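Long-range contacts in biphenyl-2,3-diol 1,2-dioxygenase III-related protein (Vibrio cholerae, PDB 3EY8), which binds a calcium ion and, as a member of the glyoxalase/dioxygenase superfamily encoded in a mobile gene cassette, is probably a metal-dependent enzyme of unestablished substrate: residues L14-A19 with I53-L58; T25-K30 with F115-P120. The protein carries 9 engineered substitutions. One frame throughout, in Å; residues are numbered along the deposited sequence.

Contact 1 of 2, residues L14-A19 with I53-L58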
ATOM      1  N   LEU B  14       0.550   5.179   1.643  1.00 20.47           N
ATOM      2  CA  LEU B  14       1.519   4.328   2.312  1.00 19.72           C
ATOM      3  C   LEU B  14       2.864   5.038   2.274  1.00 24.56           C
ATOM      4  O   LEU B  14       3.031   6.007   1.532  1.00 23.32           O
ATOM      5  CB  LEU B  14       1.602   2.951   1.646  1.00 20.31           C
ATOM      6  CG  LEU B  14       2.019   2.908   0.176  1.00 23.58           C
ATOM      7  CD1 LEU B  14       3.533   2.815   0.038  1.00 25.40           C
ATOM      8  CD2 LEU B  14       1.352   1.717  -0.506  1.00 29.51           C
ATOM      9  N   VAL B  15       3.820   4.569   3.068  1.00 20.95           N
ATOM     10  CA  VAL B  15       5.122   5.212   3.131  1.00 20.44           C
ATOM     11  C   VAL B  15       6.184   4.270   2.578  1.00 24.26           C
ATOM     12  O   VAL B  15       6.243   3.103   2.964  1.00 24.50           O
ATOM     13  CB  VAL B  15       5.505   5.574   4.581  1.00 22.68           C
ATOM     14  CG1 VAL B  15       6.946   6.095   4.629  1.00 28.88           C
ATOM     15  CG2 VAL B  15       4.525   6.580   5.172  1.00 29.34           C
ATOM     16  N   LEU B  16       6.996   4.767   1.650  1.00 22.55           N
ATOM     17  CA  LEU B  16       8.179   4.043   1.195  1.00 20.14           C
ATOM     18  C   LEU B  16       9.400   4.748   1.748  1.00 25.43           C
ATOM     19  O   LEU B  16       9.496   5.976   1.691  1.00 22.82           O
ATOM     20  CB  LEU B  16       8.286   4.053  -0.326  1.00 21.77           C
ATOM     21  CG  LEU B  16       7.203   3.353  -1.139  1.00 22.40           C
ATOM     22  CD1 LEU B  16       7.548   3.491  -2.612  1.00 26.18           C
ATOM     23  CD2 LEU B  16       7.081   1.892  -0.738  1.00 23.10           C
ATOM     24  N   THR B  17      10.330   3.960   2.271  1.00 22.57           N
ATOM     25  CA  THR B  17      11.629   4.469   2.676  1.00 23.68           C
ATOM     26  C   THR B  17      12.618   4.146   1.561  1.00 26.18           C
ATOM     27  O   THR B  17      12.748   2.989   1.149  1.00 23.07           O
ATOM     28  CB  THR B  17      12.068   3.868   4.008  1.00 24.50           C
ATOM     29  OG1 THR B  17      11.062   4.147   4.996  1.00 22.53           O
ATOM     30  CG2 THR B  17      13.406   4.477   4.456  1.00 27.12           C
ATOM     31  N   VAL B  18      13.294   5.177   1.061  1.00 22.51           N
ATOM     32  CA  VAL B  18      14.129   5.027  -0.132  1.00 23.10           C
ATOM     33  C   VAL B  18      15.540   5.585   0.074  1.00 25.08           C
ATOM     34  O   VAL B  18      15.754   6.489   0.879  1.00 25.02           O
ATOM     35  CB  VAL B  18      13.482   5.708  -1.372  1.00 24.67           C
ATOM     36  CG1 VAL B  18      12.101   5.118  -1.663  1.00 24.66           C
ATOM     37  CG2 VAL B  18      13.387   7.225  -1.188  1.00 23.72           C
ATOM     38  N   ALA B  19      16.497   5.051  -0.674  1.00 23.51           N
ATOM     39  CA  ALA B  19      17.888   5.482  -0.545  1.00 25.25           C
ATOM     40  C   ALA B  19      18.085   6.941  -0.953  1.00 25.58           C
ATOM     41  O   ALA B  19      18.887   7.663  -0.356  1.00 27.66           O
ATOM     42  CB  ALA B  19      18.804   4.580  -1.366  1.00 24.82           C
ATOM     43  N   ILE B  53       1.768   8.285  -2.236  1.00 22.05           N
ATOM     44  CA  ILE B  53       2.787   7.557  -1.505  1.00 20.85           C
ATOM     45  C   ILE B  53       3.723   8.582  -0.879  1.00 24.86           C
ATOM     46  O   ILE B  53       4.258   9.444  -1.577  1.00 23.81           O
ATOM     47  CB  ILE B  53       3.563   6.642  -2.449  1.00 22.92           C
ATOM     48  CG1 ILE B  53       2.666   5.493  -2.910  1.00 29.37           C
ATOM     49  CG2 ILE B  53       4.826   6.121  -1.772  1.00 24.75           C
ATOM     50  CD1 ILE B  53       3.202   4.752  -4.107  1.00 36.00           C
ATOM     51  N   ASN B  54       3.885   8.523   0.440  1.00 21.64           N
ATOM     52  CA  ASN B  54       4.837   9.391   1.121  1.00 21.28           C
ATOM     53  C   ASN B  54       6.223   8.778   1.021  1.00 23.00           C
ATOM     54  O   ASN B  54       6.381   7.557   1.123  1.00 24.13           O
ATOM     55  CB  ASN B  54       4.469   9.569   2.599  1.00 24.50           C
ATOM     56  CG  ASN B  54       3.288  10.520   2.814  1.00 27.29           C
ATOM     57  OD1 ASN B  54       2.980  11.366   1.966  1.00 27.04           O
ATOM     58  ND2 ASN B  54       2.633  10.390   3.965  1.00 27.67           N
ATOM     59  N   LEU B  55       7.227   9.619   0.814  1.00 22.95           N
ATOM     60  CA  LEU B  55       8.601   9.140   0.735  1.00 20.56           C
ATOM     61  C   LEU B  55       9.402   9.612   1.943  1.00 25.08           C
ATOM     62  O   LEU B  55       9.366  10.797   2.283  1.00 25.72           O
ATOM     63  CB  LEU B  55       9.270   9.649  -0.545  1.00 26.33           C
ATOM     64  CG  LEU B  55       8.615   9.209  -1.857  1.00 23.31           C
ATOM     65  CD1 LEU B  55       9.310   9.846  -3.060  1.00 22.98           C
ATOM     66  CD2 LEU B  55       8.602   7.682  -1.968  1.00 23.11           C
ATOM     67  N   HIS B  56      10.117   8.683   2.581  1.00 23.34           N
ATOM     68  CA  HIS B  56      11.130   9.014   3.588  1.00 23.87           C
ATOM     69  C   HIS B  56      12.486   8.613   3.035  1.00 25.30           C
ATOM     70  O   HIS B  56      12.625   7.547   2.442  1.00 24.23           O
ATOM     71  CB  HIS B  56      10.918   8.220   4.879  1.00 29.55           C
ATOM     72  CG  HIS B  56       9.652   8.548   5.607  1.00 27.91           C
ATOM     73  ND1 HIS B  56       9.363   8.034   6.853  1.00 29.04           N
ATOM     74  CD2 HIS B  56       8.604   9.335   5.273  1.00 28.05           C
ATOM     75  CE1 HIS B  56       8.185   8.480   7.248  1.00 26.70           C
ATOM     76  NE2 HIS B  56       7.702   9.271   6.306  1.00 30.08           N
ATOM     77  N   GLN B  57      13.496   9.448   3.229  1.00 26.45           N
ATOM     78  CA  GLN B  57      14.831   9.028   2.837  1.00 27.51           C
ATOM     79  C   GLN B  57      15.462   8.237   3.969  1.00 29.62           C
ATOM     80  O   GLN B  57      15.377   8.622   5.138  1.00 26.25           O
ATOM     81  CB  GLN B  57      15.712  10.212   2.453  1.00 30.22           C
ATOM     82  CG  GLN B  57      17.089   9.772   1.973  1.00 30.55           C
ATOM     83  CD  GLN B  57      17.755  10.799   1.082  1.00 61.12           C
ATOM     84  OE1 GLN B  57      17.163  11.282   0.109  1.00 40.04           O
ATOM     85  NE2 GLN B  57      19.000  11.130   1.402  1.00 38.99           N
ATOM     86  N   LEU B  58      16.073   7.112   3.621  1.00 23.26           N
ATOM     87  CA  LEU B  58      16.761   6.291   4.604  1.00 25.76           C
ATOM     88  C   LEU B  58      17.738   7.170   5.385  1.00 26.35           C
ATOM     89  O   LEU B  58      18.551   7.885   4.795  1.00 28.78           O
ATOM     90  CB  LEU B  58      17.504   5.151   3.906  1.00 27.79           C
ATOM     91  CG  LEU B  58      18.146   4.094   4.804  1.00 30.99           C
ATOM     92  CD1 LEU B  58      17.096   3.347   5.603  1.00 34.61           C
ATOM     93  CD2 LEU B  58      18.957   3.133   3.952  1.00 31.86           C
TER
HETATM   94  O   HOH W   1      10.159   5.197   7.397  1.00 25.01           O
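Val15 to Val18 run parallel to Asn54 to Gln57, the two strand axes 4.6 Å apart at closest and 29° askew, with backbone bonds passing alternately from Asn54 N to Leu14 O, Leu16 N to Asn54 O, His56 N to Leu16 O, Val18 N to His56 O and Leu58 N to Val18 O. On the face carrying Val15, Thr17 and His56, Val15 meets His56. Val15 CG1, anti to the backbone N (chi1 173°), sits 3.6 Å from the centroid of the His56 imidazole and almost exactly on its normal, a CH-pi contact that presses one ring face. The ring's ND1 and the hydroxyl of Thr17 share a water, 3.0 Å from His56 ND1 and 2.8 Å from Thr17 OG1, while Phe62 meets the ring edge-to-face. The pairing joins the first and last strands of a four-strand sheet ordered 10-18, 51-57, 43-48, 35-39, as in vicinal oxygen chelate proteins; helix 21-32 and strands 35-39 and 43-48 come between in the chain. On the other sheet face, Ile53 CG2 presses against Leu16 CG at 3.7 Å, and Leu14 CD1 lies 4.0 Å from Ile53 CG2. Leu55 CD2 reaches Leu16 CB at 4.0 Å, and helix 21-32 lies over this apolar row, Thr24 touching Val18 and Leu55. At Leu14 the sheet continues antiparallel into a strand of the second subunit.

Contact 2 of 2, residues T25-K30 with F115-P120. Engineered in segment 25-30: Lys26 (natural residue Asn).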
ATOM      1  N   THR B  25      11.701  10.108  -7.058  1.00 24.07           N
ATOM      2  CA  THR B  25      10.688  10.975  -7.656  1.00 21.79           C
ATOM      3  C   THR B  25      10.857  11.055  -9.176  1.00 24.31           C
ATOM      4  O   THR B  25       9.872  10.973  -9.922  1.00 25.74           O
ATOM      5  CB  THR B  25      10.634  12.372  -6.996  1.00 30.71           C
ATOM      6  OG1 THR B  25      11.912  13.002  -7.098  1.00 30.21           O
ATOM      7  CG2 THR B  25      10.257  12.252  -5.518  1.00 25.34           C
ATOM      8  N   LYS B  26      12.100  11.175  -9.642  1.00 24.03           N
ATOM      9  CA  LYS B  26      12.354  11.184 -11.081  1.00 25.16           C
ATOM     10  C   LYS B  26      11.796   9.921 -11.732  1.00 29.16           C
ATOM     11  O   LYS B  26      11.150   9.980 -12.777  1.00 26.68           O
ATOM     12  CB  LYS B  26      13.849  11.301 -11.380  1.00 29.02           C
ATOM     13  CG  LYS B  26      14.452  12.669 -11.107  1.00 34.24           C
ATOM     14  CD  LYS B  26      15.891  12.720 -11.606  1.00 34.04           C
ATOM     15  CE  LYS B  26      16.569  14.035 -11.250  1.00 59.40           C
ATOM     16  NZ  LYS B  26      16.898  14.134  -9.802  1.00 57.14           N
ATOM     17  N   PHE B  27      12.051   8.780 -11.104  1.00 24.21           N
ATOM     18  CA  PHE B  27      11.572   7.504 -11.626  1.00 24.87           C
ATOM     19  C   PHE B  27      10.049   7.430 -11.715  1.00 28.74           C
ATOM     20  O   PHE B  27       9.493   7.136 -12.774  1.00 26.06           O
ATOM     21  CB  PHE B  27      12.111   6.350 -10.776  1.00 27.76           C
ATOM     22  CG  PHE B  27      11.689   4.992 -11.263  1.00 26.98           C
ATOM     23  CD1 PHE B  27      10.500   4.426 -10.830  1.00 26.39           C
ATOM     24  CD2 PHE B  27      12.486   4.282 -12.154  1.00 24.62           C
ATOM     25  CE1 PHE B  27      10.106   3.168 -11.277  1.00 23.10           C
ATOM     26  CE2 PHE B  27      12.103   3.035 -12.601  1.00 27.25           C
ATOM     27  CZ  PHE B  27      10.915   2.475 -12.160  1.00 24.76           C
ATOM     28  N   TYR B  28       9.368   7.684 -10.606  1.00 24.00           N
ATOM     29  CA  TYR B  28       7.913   7.563 -10.593  1.00 23.18           C
ATOM     30  C   TYR B  28       7.217   8.586 -11.499  1.00 24.79           C
ATOM     31  O   TYR B  28       6.161   8.297 -12.067  1.00 24.71           O
ATOM     32  CB  TYR B  28       7.367   7.599  -9.163  1.00 21.33           C
ATOM     33  CG  TYR B  28       7.529   6.268  -8.467  1.00 23.34           C
ATOM     34  CD1 TYR B  28       8.688   5.967  -7.759  1.00 24.67           C
ATOM     35  CD2 TYR B  28       6.543   5.297  -8.558  1.00 28.95           C
ATOM     36  CE1 TYR B  28       8.844   4.740  -7.129  1.00 23.34           C
ATOM     37  CE2 TYR B  28       6.694   4.066  -7.942  1.00 24.71           C
ATOM     38  CZ  TYR B  28       7.846   3.796  -7.230  1.00 22.79           C
ATOM     39  OH  TYR B  28       7.987   2.577  -6.620  1.00 23.71           O
ATOM     40  N   GLU B  29       7.809   9.769 -11.642  1.00 27.33           N
ATOM     41  CA  GLU B  29       7.264  10.752 -12.573  1.00 26.93           C
ATOM     42  C   GLU B  29       7.439  10.293 -14.017  1.00 25.22           C
ATOM     43  O   GLU B  29       6.488  10.302 -14.795  1.00 28.52           O
ATOM     44  CB  GLU B  29       7.884  12.145 -12.355  1.00 27.67           C
ATOM     45  CG  GLU B  29       7.389  12.832 -11.083  1.00 26.85           C
ATOM     46  CD  GLU B  29       7.495  14.350 -11.126  1.00 40.32           C
ATOM     47  OE1 GLU B  29       8.503  14.877 -11.642  1.00 33.01           O
ATOM     48  OE2 GLU B  29       6.562  15.018 -10.633  1.00 37.06           O
ATOM     49  N   LYS B  30       8.650   9.873 -14.364  1.00 24.98           N
ATOM     50  CA  LYS B  30       8.974   9.510 -15.741  1.00 24.69           C
ATOM     51  C   LYS B  30       8.344   8.187 -16.162  1.00 28.76           C
ATOM     52  O   LYS B  30       7.871   8.044 -17.290  1.00 29.75           O
ATOM     53  CB  LYS B  30      10.491   9.470 -15.932  1.00 31.08           C
ATOM     54  CG  LYS B  30      10.939   8.875 -17.254  1.00 39.99           C
ATOM     55  CD  LYS B  30      12.438   9.025 -17.451  1.00 48.00           C
ATOM     56  CE  LYS B  30      12.883   8.407 -18.771  1.00 52.28           C
ATOM     57  NZ  LYS B  30      14.207   8.923 -19.214  1.00 71.54           N
ATOM     58  N   PHE B 115       1.862  -6.488 -15.733  1.00 23.83           N
ATOM     59  CA  PHE B 115       3.284  -6.633 -16.025  1.00 23.73           C
ATOM     60  C   PHE B 115       4.092  -6.096 -14.842  1.00 24.48           C
ATOM     61  O   PHE B 115       3.551  -5.375 -14.007  1.00 22.49           O
ATOM     62  CB  PHE B 115       3.694  -6.014 -17.377  1.00 23.35           C
ATOM     63  CG  PHE B 115       3.646  -4.501 -17.432  1.00 20.60           C
ATOM     64  CD1 PHE B 115       4.796  -3.744 -17.238  1.00 24.65           C
ATOM     65  CD2 PHE B 115       2.467  -3.838 -17.744  1.00 23.11           C
ATOM     66  CE1 PHE B 115       4.763  -2.356 -17.326  1.00 24.41           C
ATOM     67  CE2 PHE B 115       2.430  -2.453 -17.830  1.00 24.49           C
ATOM     68  CZ  PHE B 115       3.581  -1.714 -17.621  1.00 23.10           C
ATOM     69  N   TYR B 116       5.364  -6.475 -14.754  1.00 22.35           N
ATOM     70  CA  TYR B 116       6.160  -6.226 -13.556  1.00 23.53           C
ATOM     71  C   TYR B 116       7.507  -5.599 -13.871  1.00 24.12           C
ATOM     72  O   TYR B 116       8.130  -5.910 -14.884  1.00 26.56           O
ATOM     73  CB  TYR B 116       6.451  -7.540 -12.823  1.00 22.04           C
ATOM     74  CG  TYR B 116       5.249  -8.282 -12.293  1.00 23.51           C
ATOM     75  CD1 TYR B 116       4.529  -9.138 -13.112  1.00 27.34           C
ATOM     76  CD2 TYR B 116       4.859  -8.154 -10.969  1.00 25.64           C
ATOM     77  CE1 TYR B 116       3.442  -9.829 -12.635  1.00 27.34           C
ATOM     78  CE2 TYR B 116       3.767  -8.840 -10.481  1.00 26.58           C
ATOM     79  CZ  TYR B 116       3.065  -9.678 -11.324  1.00 29.33           C
ATOM     80  OH  TYR B 116       1.978 -10.378 -10.854  1.00 37.91           O
ATOM     81  N   PHE B 117       7.968  -4.733 -12.981  1.00 19.49           N
ATOM     82  CA  PHE B 117       9.334  -4.234 -13.040  1.00 21.30           C
ATOM     83  C   PHE B 117       9.701  -3.743 -11.648  1.00 23.03           C
ATOM     84  O   PHE B 117       8.854  -3.726 -10.759  1.00 23.66           O
ATOM     85  CB  PHE B 117       9.457  -3.099 -14.062  1.00 24.22           C
ATOM     86  CG  PHE B 117       8.481  -1.981 -13.847  1.00 20.85           C
ATOM     87  CD1 PHE B 117       7.232  -2.019 -14.438  1.00 22.21           C
ATOM     88  CD2 PHE B 117       8.808  -0.894 -13.052  1.00 21.13           C
ATOM     89  CE1 PHE B 117       6.322  -0.992 -14.237  1.00 20.41           C
ATOM     90  CE2 PHE B 117       7.900   0.143 -12.846  1.00 23.11           C
ATOM     91  CZ  PHE B 117       6.657   0.088 -13.442  1.00 23.22           C
ATOM     92  N   ARG B 118      10.952  -3.338 -11.459  1.00 22.74           N
ATOM     93  CA  ARG B 118      11.392  -2.856 -10.153  1.00 21.85           C
ATOM     94  C   ARG B 118      11.714  -1.377 -10.167  1.00 23.23           C
ATOM     95  O   ARG B 118      12.183  -0.835 -11.181  1.00 23.75           O
ATOM     96  CB  ARG B 118      12.614  -3.642  -9.667  1.00 24.83           C
ATOM     97  CG  ARG B 118      12.291  -5.088  -9.374  1.00 29.49           C
ATOM     98  CD  ARG B 118      13.422  -5.849  -8.732  1.00 23.38           C
ATOM     99  NE  ARG B 118      13.079  -7.268  -8.693  1.00 25.90           N
ATOM    100  CZ  ARG B 118      12.285  -7.818  -7.779  1.00 26.94           C
ATOM    101  NH1 ARG B 118      11.761  -7.069  -6.817  1.00 25.29           N
ATOM    102  NH2 ARG B 118      12.016  -9.117  -7.821  1.00 25.74           N
ATOM    103  N   ASP B 119      11.466  -0.720  -9.037  1.00 21.99           N
ATOM    104  CA  ASP B 119      11.836   0.689  -8.894  1.00 20.67           C
ATOM    105  C   ASP B 119      13.299   0.789  -8.445  1.00 22.96           C
ATOM    106  O   ASP B 119      13.961  -0.236  -8.276  1.00 23.64           O
ATOM    107  CB  ASP B 119      10.835   1.443  -7.989  1.00 21.86           C
ATOM    108  CG  ASP B 119      11.127   1.307  -6.494  1.00 23.98           C
ATOM    109  OD1 ASP B 119      12.034   0.554  -6.095  1.00 21.96           O
ATOM    110  OD2 ASP B 119      10.427   1.980  -5.703  1.00 24.68           O
ATOM    111  N   PRO B 120      13.829   2.013  -8.299  1.00 21.74           N
ATOM    112  CA  PRO B 120      15.272   2.140  -8.033  1.00 22.07           C
ATOM    113  C   PRO B 120      15.769   1.511  -6.724  1.00 25.78           C
ATOM    114  O   PRO B 120      16.981   1.280  -6.600  1.00 24.73           O
ATOM    115  CB  PRO B 120      15.487   3.658  -8.023  1.00 23.04           C
ATOM    116  CG  PRO B 120      14.427   4.175  -8.931  1.00 23.95           C
ATOM    117  CD  PRO B 120      13.223   3.304  -8.666  1.00 22.84           C
TER
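Phe27 and Tyr28, neighbours on helix 21-32, meet the end of strand 110-118 and the turn after it in different ways, one by packing and one by a hydrogen bond. With CG anti to the backbone N, the Phe27 ring projects from the helix and receives Pro120 on one face: Pro120 CD stands 3.6 Å from the Phe27 ring centroid, displaced toward the rim near CG. Asp119 CA lies over the same ring at 4.2 Å from the centroid, a second and longer CH-pi contact. Farther out, the tip of the ring reaches the strand, Phe27 CZ coming to 3.9 Å from Phe117 CE2 and 3.7 Å from Arg118 O.

Tyr28 supplies the polar part. The hydroxyl Tyr28 OH donates to Asp119 OD2 over 2.7 Å, reaching the anti side of the carboxylate 24° out of its plane, and the phenol ring stands nearly perpendicular to that carboxylate (87°). Asp119 CG lies between its backbone N and carbonyl carbon (chi1 84°), which turns the acid back toward the helix. The buried carboxylate is further gripped by Asn123 ND2 at OD2 and by the backbone N of Asp121 at OD1; together these bonds would fix its rotation.

Pro120 is tightly packed where it meets Phe27, though the residue as a whole is exposed. The looser side is Arg118, whose side chain leaves the helix behind: its CB points away, and its guanidinium binds Gly122 O and Lys65 O of the second subunit. Within the fold, the contact wedges helix 21-32 against the second sheet: Tyr28 and Phe117 both rest on Ile125 of strand 124-129, Phe117 also touches Val31 and Leu32 of the helix, and Phe115 turns to helix 84-93.

Overall arrangement
Contacts 1 and 2 show how one helix can serve two sheets. Their centres lie about 14 Å apart, yet they touch: Leu55 CD1 of contact 1 meets Thr25 CG2 of contact 2 at 3.6 Å, and Leu16 CD1 comes within 4.1 Å of Tyr28 OH. Strand 10-18 leads directly into helix 21-32, which thus spans from the sheet containing strands 10-18 and 51-57 to the one containing 110-118. Of the calcium ligands seen in this protein, His13 adjoins contact 1, its side chain about 3 Å from that of Asn54, and Glu126 lies nearer contact 2, its side chain about 7 Å from that of Phe117. No calcium is bound to this chain.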